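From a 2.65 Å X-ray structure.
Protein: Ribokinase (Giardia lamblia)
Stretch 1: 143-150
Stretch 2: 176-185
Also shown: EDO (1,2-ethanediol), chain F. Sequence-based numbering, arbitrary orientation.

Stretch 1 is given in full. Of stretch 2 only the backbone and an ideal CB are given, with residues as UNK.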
# COMPACT_ATOMS: atom_id res chain seq x y z
N MET B 143 8.10 5.80 -24.20
CA MET B 143 8.43 6.22 -22.84
C MET B 143 7.18 6.73 -22.15
O MET B 143 6.21 7.14 -22.80
CB MET B 143 9.51 7.32 -22.83
CG MET B 143 10.81 6.93 -23.49
SD MET B 143 12.12 8.12 -23.18
CE MET B 143 12.40 7.91 -21.42
N GLN B 144 7.22 6.72 -20.81
CA GLN B 144 6.14 7.23 -19.97
C GLN B 144 6.70 8.22 -18.95
O GLN B 144 7.66 8.94 -19.24
CB GLN B 144 5.41 6.10 -19.25
CG GLN B 144 4.96 4.97 -20.15
CD GLN B 144 6.07 4.02 -20.49
OE1 GLN B 144 7.01 3.85 -19.71
NE2 GLN B 144 5.98 3.39 -21.65
N CYS B 145 6.11 8.26 -17.76
CA CYS B 145 6.52 9.22 -16.74
C CYS B 145 6.75 8.55 -15.39
O CYS B 145 6.51 9.16 -14.34
CB CYS B 145 5.47 10.32 -16.59
SG CYS B 145 5.24 11.36 -18.05
N GLU B 146 7.26 7.31 -15.38
CA GLU B 146 7.49 6.58 -14.14
C GLU B 146 8.96 6.27 -13.90
O GLU B 146 9.27 5.34 -13.15
CB GLU B 146 6.65 5.31 -14.11
CG GLU B 146 5.16 5.54 -13.91
CD GLU B 146 4.37 4.25 -13.75
OE1 GLU B 146 4.91 3.17 -14.07
OE2 GLU B 146 3.19 4.31 -13.32
N ILE B 147 9.88 7.00 -14.55
CA ILE B 147 11.28 7.02 -14.13
C ILE B 147 11.60 8.46 -13.74
O ILE B 147 10.72 9.32 -13.70
CB ILE B 147 12.24 6.50 -15.22
CG1 ILE B 147 12.22 7.39 -16.47
CG2 ILE B 147 11.90 5.04 -15.59
CD1 ILE B 147 13.33 7.07 -17.47
N SER B 148 12.87 8.75 -13.46
CA SER B 148 13.22 10.06 -12.92
C SER B 148 13.17 11.13 -14.01
O SER B 148 13.49 10.87 -15.17
CB SER B 148 14.61 10.03 -12.31
OG SER B 148 15.57 10.55 -13.22
N PRO B 149 12.77 12.37 -13.65
CA PRO B 149 12.74 13.45 -14.65
C PRO B 149 14.07 13.71 -15.32
O PRO B 149 14.13 13.83 -16.56
CB PRO B 149 12.27 14.66 -13.83
CG PRO B 149 11.52 14.08 -12.69
CD PRO B 149 12.23 12.80 -12.35
N ASP B 150 15.16 13.76 -14.55
CA ASP B 150 16.47 14.07 -15.12
C ASP B 150 16.96 12.94 -16.03
O ASP B 150 17.59 13.21 -17.06
CB ASP B 150 17.49 14.30 -14.01
CG ASP B 150 17.26 15.60 -13.26
OD1 ASP B 150 16.49 16.45 -13.75
OD2 ASP B 150 17.89 15.77 -12.19
N UNK B 176 2.16 9.47 -18.79
CA UNK B 176 1.38 8.91 -17.69
C UNK B 176 2.26 8.35 -16.58
O UNK B 176 3.25 7.66 -16.85
CB UNK B 176 0.45 7.81 -18.21
N UNK B 177 1.95 8.64 -15.30
CA UNK B 177 0.92 9.57 -14.84
C UNK B 177 1.42 11.01 -14.90
O UNK B 177 2.63 11.22 -14.94
CB UNK B 177 0.48 9.22 -13.42
N UNK B 178 0.51 11.97 -14.84
CA UNK B 178 0.93 13.37 -14.88
C UNK B 178 1.85 13.69 -13.70
O UNK B 178 1.53 13.41 -12.55
CB UNK B 178 -0.29 14.29 -14.87
N UNK B 179 3.00 14.26 -14.02
CA UNK B 179 4.02 14.64 -13.06
C UNK B 179 4.31 16.12 -13.26
O UNK B 179 4.69 16.52 -14.36
CB UNK B 179 5.29 13.79 -13.22
N UNK B 180 4.16 16.92 -12.21
CA UNK B 180 4.49 18.33 -12.36
C UNK B 180 5.99 18.57 -12.51
O UNK B 180 6.40 19.64 -12.98
CB UNK B 180 3.96 19.12 -11.16
N UNK B 181 6.83 17.60 -12.14
CA UNK B 181 8.27 17.79 -12.20
C UNK B 181 8.88 17.35 -13.53
O UNK B 181 10.11 17.42 -13.67
CB UNK B 181 8.93 17.02 -11.05
N UNK B 182 8.07 16.94 -14.50
CA UNK B 182 8.58 16.53 -15.81
C UNK B 182 8.67 17.71 -16.75
O UNK B 182 7.71 18.48 -16.91
CB UNK B 182 7.69 15.44 -16.42
N UNK B 183 9.82 17.84 -17.41
CA UNK B 183 10.02 18.84 -18.46
C UNK B 183 9.38 18.31 -19.73
O UNK B 183 10.04 17.74 -20.61
CB UNK B 183 11.50 19.15 -18.68
N UNK B 184 8.06 18.48 -19.82
CA UNK B 184 7.32 17.97 -20.97
C UNK B 184 7.69 18.71 -22.24
O UNK B 184 7.76 18.11 -23.32
CB UNK B 184 5.81 18.08 -20.73
N UNK B 185 7.98 20.00 -22.13
CA UNK B 185 8.38 20.77 -23.29
C UNK B 185 9.63 20.16 -23.93
O UNK B 185 9.69 19.99 -25.16
CB UNK B 185 8.63 22.23 -22.90
C1 EDO F . 1.06 1.90 -12.82
O1 EDO F . 1.35 3.13 -12.14
C2 EDO F . 1.22 0.72 -11.87
O2 EDO F . 2.41 0.92 -11.10

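Position 176 turns its CA-to-CB bond away from stretch 1, and the ideal CB lies 5.3 Å from Gln-144 CB. What meets stretch 1 here is backbone: the carbonyl O of 176 accepts a hydrogen bond from Cys-145 N at 3.1 Å. Since that bond asks nothing of the side chain, many residues would serve. The deposited one is Ala-176, whose O also lies 3.6 Å from Gln-144 CB.

At position 177 the bond points sideways, phi is -80° and the peptide before the residue is cis. A cis peptide strongly favours proline, and this phi fits its ring. Pro-177 is found; its CD packs 3.5 Å from Glu-146 CG, on the aliphatic part of that side chain, and 4.4 Å from Cys-145 CB.

Position 178 points away and finds nothing of stretch 1 near its ideal CB, so the visible atoms scarcely restrict it. It is Tyr-178, which makes no contact with stretch 1.

Position 179 points toward stretch 1, with its ideal CB 4.8 Å from Cys-145 CB. Beyond lie the carbonyl oxygens of Cys-145 and Ile-147, which offer acceptors, so a long donor such as lysine, arginine or glutamine would suit; a medium-sized apolar chain could also pack on the cysteine. Arg-179 does both: its CG lies 4.0 Å from Cys-145 CB, while NH1 gives a weak hydrogen bond to Cys-145 O at 3.1 Å. NH2 approaches Pro-149 CD at 3.5 Å.

Residues 179 to 182 form a type I turn. Position 180, its second residue, is out of reach of stretch 1 and tolerates almost anything small or polar; it is Ala-180.

Position 181 has phi/psi of -91/5°, typical of the third place in such a turn, where Asp, Asn, Ser and Gly are common. Its CB points sideways, 4.2 Å from Pro-149 CG. Asp-181 pairs with the arginine already placed: Arg-179 NH2 to Asp-181 OD2 is a 2.9 Å salt bridge, and Arg-179 NE donates to Asp-181 OD1, also at 2.9 Å. This holds the guanidinium beside stretch 1.

At position 182 the bond points sideways, but the ideal CB is 5.0 Å from Cys-145 SG and 5.3 Å from Pro-149 CB, and the carbonyl of Ile-147 lies farther in. A large flat side chain suits, especially one with a donor at its tip. Tyr-182 reaches in, and its OH donates to Ile-147 O at 2.6 Å. Cys-145 CB sits over one ring face, 4.0 Å from the ring centroid, and Pro-149 CG is 3.7 Å from Tyr-182 CE2.

Position 183 points sideways into space free of stretch 1 and directly precedes a helix, a place for Asp, Ser, Thr or Asn. Asp-183 is the N-cap.

Position 184 begins that helix, and only a long side chain could reach Cys-145. Phe-184 does so, presenting its ring edge, with CE1 3.7 Å from Cys-145 SG.

Position 185 is out of reach and undemanding; it is Ser-185.

Stretch 2 176-185: APYRADYDFS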
# COMPACT_ATOMS: atom_id res chain seq x y z
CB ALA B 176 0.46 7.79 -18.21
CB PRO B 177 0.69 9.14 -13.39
CG PRO B 177 2.03 8.64 -12.95
CD PRO B 177 2.60 7.95 -14.17
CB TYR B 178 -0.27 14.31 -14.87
CG TYR B 178 0.17 15.73 -14.70
CD1 TYR B 178 0.82 16.40 -15.72
CD2 TYR B 178 -0.02 16.39 -13.48
CE1 TYR B 178 1.24 17.70 -15.56
CE2 TYR B 178 0.41 17.69 -13.31
CZ TYR B 178 1.03 18.34 -14.35
OH TYR B 178 1.45 19.64 -14.16
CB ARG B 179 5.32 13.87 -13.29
CG ARG B 179 5.26 12.39 -13.14
CD ARG B 179 5.53 12.03 -11.72
NE ARG B 179 6.87 12.44 -11.29
CZ ARG B 179 7.93 11.65 -11.33
NH1 ARG B 179 7.83 10.42 -11.80
NH2 ARG B 179 9.11 12.11 -10.89
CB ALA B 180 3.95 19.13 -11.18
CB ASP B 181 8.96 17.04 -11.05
CG ASP B 181 8.55 15.58 -10.97
OD1 ASP B 181 7.73 15.14 -11.81
OD2 ASP B 181 9.05 14.86 -10.08
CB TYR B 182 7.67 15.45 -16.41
CG TYR B 182 8.21 14.05 -16.28
CD1 TYR B 182 8.19 13.19 -17.36
CD2 TYR B 182 8.66 13.57 -15.06
CE1 TYR B 182 8.65 11.89 -17.25
CE2 TYR B 182 9.14 12.29 -14.94
CZ TYR B 182 9.12 11.44 -16.04
OH TYR B 182 9.58 10.15 -15.91
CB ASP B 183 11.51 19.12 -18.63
CG ASP B 183 11.79 20.37 -19.46
OD1 ASP B 183 10.90 20.79 -20.23
OD2 ASP B 183 12.89 20.94 -19.31
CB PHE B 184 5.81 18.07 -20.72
CG PHE B 184 5.31 17.10 -19.71
CD1 PHE B 184 5.22 15.75 -20.01
CD2 PHE B 184 4.97 17.52 -18.43
CE1 PHE B 184 4.76 14.83 -19.08
CE2 PHE B 184 4.52 16.60 -17.49
CZ PHE B 184 4.42 15.26 -17.81
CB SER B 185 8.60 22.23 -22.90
OG SER B 185 9.09 23.00 -23.97
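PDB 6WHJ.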